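Local structure of bacteriophage virulence determinant (Salmonella enterica subsp. enterica serovar Typhimurium str. 14028S, 6GGR) at residues P183-N192 / S202-F210. The protein probably acts as a zinc-dependent protease of the PipA family, a phage-encoded effector that cleaves NF-kappaB transcription factors in infected host cells. Numbering follows the deposited sequence.
Sequences PRGPVVEYTN and SPPRIAYEF
Asn192 uses both ends of its amide to hold the main chain of Arg205, fastening the irregular C-terminal segment 202-210 along helix 186-197, beside the zincin-type HxxxH helix 160-173, whose His166 and His170 are known zinc ligands of this protein, though no zinc is bound to this chain here. Asn192 ND2 donates to Arg205 O at 2.8 Å with that oxygen in the amide plane, while Arg205 N reaches Asn192 OD1 at 2.9 Å from above the plane, yet with a nearly straight N-H. The CB of Pro204 packs against Asn192 CG at 3.8 Å.

One turn back on the helix, the two methyls of Val188 have different jobs. CG1 rests on Arg205 O and on the aliphatic chain, 3.7 Å from Arg205 CD; CG2 lies over one face of the Arg205 guanidinium and meets the edge of the Tyr208 ring, 3.8 Å from CD1. With CG anti to the backbone N (chi1 -177°) and the rest extended, Arg205 carries NH2 to Tyr208 O, 2.9 Å away on a lone pair. That same NH2 also bonds the backbone of another protein's chain, and Tyr208 touches Asp177, the third zinc-binding residue, so this corner borders both the metal-ligand residues and the bound partner.

Before the helix, Tyr208 N donates almost straight to Pro183 O at 2.9 Å. Arg184 lays its CG and CD against the carbonyls of Ile206 and Arg205, and its NH1 adds a weak bond to Ile206 O.

Farther out, His18 and Arg162 bond the Asn192 amide, on ND2 and OD1 respectively. Glu189 steadies Arg184: its OE1 is paired with Arg26, while its OE2 takes both NE, at 2.8 Å, and NH2 of Arg184, side-on and in the guanidinium plane.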
loop_
_atom_site.group_PDB
_atom_site.type_symbol
_atom_site.label_atom_id
_atom_site.label_comp_id
_atom_site.label_asym_id
_atom_site.label_seq_id
_atom_site.Cartn_x
_atom_site.Cartn_y
_atom_site.Cartn_z
ATOM N N PRO B 183 -16.073 -4.408 -7.218
ATOM C CA PRO B 183 -14.850 -5.053 -6.709
ATOM C C PRO B 183 -13.555 -4.398 -7.171
ATOM O O PRO B 183 -12.495 -4.724 -6.620
ATOM C CB PRO B 183 -14.965 -6.485 -7.249
ATOM C CG PRO B 183 -15.774 -6.345 -8.492
ATOM C CD PRO B 183 -16.739 -5.227 -8.246
ATOM N N ARG B 184 -13.596 -3.498 -8.153
ATOM C CA ARG B 184 -12.397 -2.881 -8.708
ATOM C C ARG B 184 -12.271 -1.403 -8.370
ATOM O O ARG B 184 -11.187 -0.944 -8.001
ATOM C CB ARG B 184 -12.376 -3.055 -10.235
ATOM C CG ARG B 184 -12.258 -4.498 -10.706
ATOM C CD ARG B 184 -12.556 -4.613 -12.190
ATOM N NE ARG B 184 -13.936 -4.237 -12.495
ATOM C CZ ARG B 184 -14.968 -5.075 -12.497
ATOM N NH1 ARG B 184 -14.794 -6.359 -12.211
ATOM N NH2 ARG B 184 -16.183 -4.628 -12.790
ATOM N N GLY B 185 -13.350 -0.636 -8.504
ATOM C CA GLY B 185 -13.285 0.793 -8.318
ATOM C C GLY B 185 -12.927 1.501 -9.611
ATOM O O GLY B 185 -12.539 0.875 -10.601
ATOM N N PRO B 186 -13.035 2.833 -9.616
ATOM C CA PRO B 186 -12.832 3.580 -10.869
ATOM C C PRO B 186 -11.390 3.603 -11.354
ATOM O O PRO B 186 -11.158 3.627 -12.569
ATOM C CB PRO B 186 -13.323 4.989 -10.513
ATOM C CG PRO B 186 -13.114 5.095 -9.043
ATOM C CD PRO B 186 -13.365 3.720 -8.488
ATOM N N VAL B 187 -10.411 3.619 -10.448
ATOM C CA VAL B 187 -9.019 3.756 -10.867
ATOM C C VAL B 187 -8.525 2.476 -11.525
ATOM O O VAL B 187 -7.806 2.516 -12.531
ATOM C CB VAL B 187 -8.147 4.156 -9.664
ATOM C CG1 VAL B 187 -6.664 4.158 -10.032
ATOM C CG2 VAL B 187 -8.569 5.526 -9.171
ATOM N N VAL B 188 -8.884 1.322 -10.961
ATOM C CA VAL B 188 -8.514 0.051 -11.572
ATOM C C VAL B 188 -9.117 -0.055 -12.968
ATOM O O VAL B 188 -8.433 -0.403 -13.936
ATOM C CB VAL B 188 -8.949 -1.121 -10.674
ATOM C CG1 VAL B 188 -8.792 -2.455 -11.403
ATOM C CG2 VAL B 188 -8.135 -1.127 -9.376
ATOM N N GLU B 189 -10.408 0.254 -13.097
ATOM C CA GLU B 189 -11.064 0.098 -14.389
ATOM C C GLU B 189 -10.436 1.015 -15.430
ATOM O O GLU B 189 -10.124 0.582 -16.545
ATOM C CB GLU B 189 -12.568 0.352 -14.257
ATOM C CG GLU B 189 -13.268 -0.680 -13.377
ATOM C CD GLU B 189 -14.699 -0.956 -13.791
ATOM O OE1 GLU B 189 -15.226 -0.230 -14.660
ATOM O OE2 GLU B 189 -15.300 -1.906 -13.242
ATOM N N TYR B 190 -10.227 2.286 -15.077
ATOM C CA TYR B 190 -9.496 3.196 -15.955
ATOM C C TYR B 190 -8.137 2.622 -16.328
ATOM O O TYR B 190 -7.756 2.603 -17.503
ATOM C CB TYR B 190 -9.313 4.556 -15.273
ATOM C CG TYR B 190 -10.420 5.561 -15.500
ATOM C CD1 TYR B 190 -10.962 5.765 -16.764
ATOM C CD2 TYR B 190 -10.908 6.324 -14.449
ATOM C CE1 TYR B 190 -11.966 6.695 -16.970
ATOM C CE2 TYR B 190 -11.915 7.253 -14.644
ATOM C CZ TYR B 190 -12.438 7.435 -15.905
ATOM O OH TYR B 190 -13.437 8.361 -16.099
ATOM N N THR B 191 -7.384 2.156 -15.327
ATOM C CA THR B 191 -6.051 1.629 -15.590
ATOM C C THR B 191 -6.116 0.428 -16.526
ATOM O O THR B 191 -5.325 0.330 -17.472
ATOM C CB THR B 191 -5.364 1.267 -14.270
ATOM O OG1 THR B 191 -5.273 2.438 -13.445
ATOM C CG2 THR B 191 -3.962 0.731 -14.506
ATOM N N ASN B 192 -7.065 -0.485 -16.298
ATOM C CA ASN B 192 -7.217 -1.632 -17.191
ATOM C C ASN B 192 -7.436 -1.184 -18.631
ATOM O O ASN B 192 -6.827 -1.723 -19.563
ATOM C CB ASN B 192 -8.384 -2.511 -16.740
ATOM C CG ASN B 192 -8.064 -3.332 -15.501
ATOM O OD1 ASN B 192 -6.908 -3.466 -15.100
ATOM N ND2 ASN B 192 -9.098 -3.908 -14.903
ATOM N N SER B 202 -0.651 -7.350 -20.212
ATOM C CA SER B 202 -1.027 -7.901 -18.916
ATOM C C SER B 202 -2.535 -8.145 -18.864
ATOM O O SER B 202 -3.309 -7.341 -19.397
ATOM C CB SER B 202 -0.615 -6.953 -17.789
ATOM O OG SER B 202 -1.398 -5.769 -17.795
ATOM N N PRO B 203 -2.989 -9.233 -18.239
ATOM C CA PRO B 203 -4.429 -9.426 -18.088
ATOM C C PRO B 203 -5.024 -8.316 -17.251
ATOM O O PRO B 203 -4.370 -7.792 -16.331
ATOM C CB PRO B 203 -4.530 -10.786 -17.375
ATOM C CG PRO B 203 -3.196 -11.425 -17.516
ATOM C CD PRO B 203 -2.214 -10.316 -17.613
ATOM N N PRO B 204 -6.264 -7.920 -17.528
ATOM C CA PRO B 204 -6.878 -6.858 -16.723
ATOM C C PRO B 204 -7.118 -7.302 -15.288
ATOM O O PRO B 204 -7.293 -8.486 -14.991
ATOM C CB PRO B 204 -8.192 -6.564 -17.451
ATOM C CG PRO B 204 -8.461 -7.763 -18.272
ATOM C CD PRO B 204 -7.139 -8.358 -18.626
ATOM N N ARG B 205 -7.126 -6.318 -14.396
ATOM C CA ARG B 205 -7.258 -6.553 -12.963
ATOM C C ARG B 205 -8.737 -6.648 -12.616
ATOM O O ARG B 205 -9.466 -5.655 -12.700
ATOM C CB ARG B 205 -6.578 -5.423 -12.198
ATOM C CG ARG B 205 -6.575 -5.559 -10.690
ATOM C CD ARG B 205 -5.870 -4.358 -10.096
ATOM N NE ARG B 205 -5.684 -4.445 -8.655
ATOM C CZ ARG B 205 -5.133 -3.480 -7.926
ATOM N NH1 ARG B 205 -4.714 -2.360 -8.510
ATOM N NH2 ARG B 205 -4.996 -3.635 -6.615
ATOM N N ILE B 206 -9.183 -7.841 -12.211
ATOM C CA ILE B 206 -10.604 -8.089 -11.985
ATOM C C ILE B 206 -11.066 -7.672 -10.598
ATOM O O ILE B 206 -12.280 -7.562 -10.372
ATOM C CB ILE B 206 -10.948 -9.576 -12.207
ATOM C CG1 ILE B 206 -10.300 -10.458 -11.129
ATOM C CG2 ILE B 206 -10.508 -10.012 -13.602
ATOM C CD1 ILE B 206 -10.620 -11.937 -11.263
ATOM N N ALA B 207 -10.146 -7.440 -9.663
ATOM C CA ALA B 207 -10.509 -7.043 -8.311
ATOM C C ALA B 207 -9.356 -6.264 -7.700
ATOM O O ALA B 207 -8.188 -6.506 -8.019
ATOM C CB ALA B 207 -10.849 -8.256 -7.441
ATOM N N TYR B 208 -9.697 -5.327 -6.815
ATOM C CA TYR B 208 -8.666 -4.546 -6.141
ATOM C C TYR B 208 -7.950 -5.381 -5.083
ATOM O O TYR B 208 -6.718 -5.346 -4.991
ATOM C CB TYR B 208 -9.275 -3.291 -5.516
ATOM C CG TYR B 208 -8.254 -2.375 -4.884
ATOM C CD1 TYR B 208 -7.504 -1.500 -5.660
ATOM C CD2 TYR B 208 -8.037 -2.385 -3.511
ATOM C CE1 TYR B 208 -6.568 -0.662 -5.089
ATOM C CE2 TYR B 208 -7.104 -1.550 -2.931
ATOM C CZ TYR B 208 -6.372 -0.690 -3.724
ATOM O OH TYR B 208 -5.439 0.147 -3.159
ATOM N N GLU B 209 -8.697 -6.139 -4.288
ATOM C CA GLU B 209 -8.127 -7.021 -3.281
ATOM C C GLU B 209 -8.329 -8.475 -3.686
ATOM O O GLU B 209 -9.161 -8.799 -4.536
ATOM C CB GLU B 209 -8.752 -6.755 -1.906
ATOM C CG GLU B 209 -7.929 -5.802 -1.033
ATOM C CD GLU B 209 -8.773 -4.778 -0.292
ATOM O OE1 GLU B 209 -10.012 -4.926 -0.259
ATOM O OE2 GLU B 209 -8.190 -3.818 0.256
ATOM N N PHE B 210 -7.541 -9.352 -3.068
ATOM C CA PHE B 210 -7.595 -10.770 -3.376
ATOM C C PHE B 210 -8.819 -11.419 -2.734
ATOM O O PHE B 210 -9.488 -10.842 -1.874
ATOM C CB PHE B 210 -6.327 -11.476 -2.894
ATOM C CG PHE B 210 -5.134 -11.250 -3.773
ATOM C CD1 PHE B 210 -5.099 -11.772 -5.056
ATOM C CD2 PHE B 210 -4.042 -10.532 -3.312
ATOM C CE1 PHE B 210 -4.002 -11.569 -5.871
ATOM C CE2 PHE B 210 -2.940 -10.328 -4.123
ATOM C CZ PHE B 210 -2.921 -10.848 -5.405
#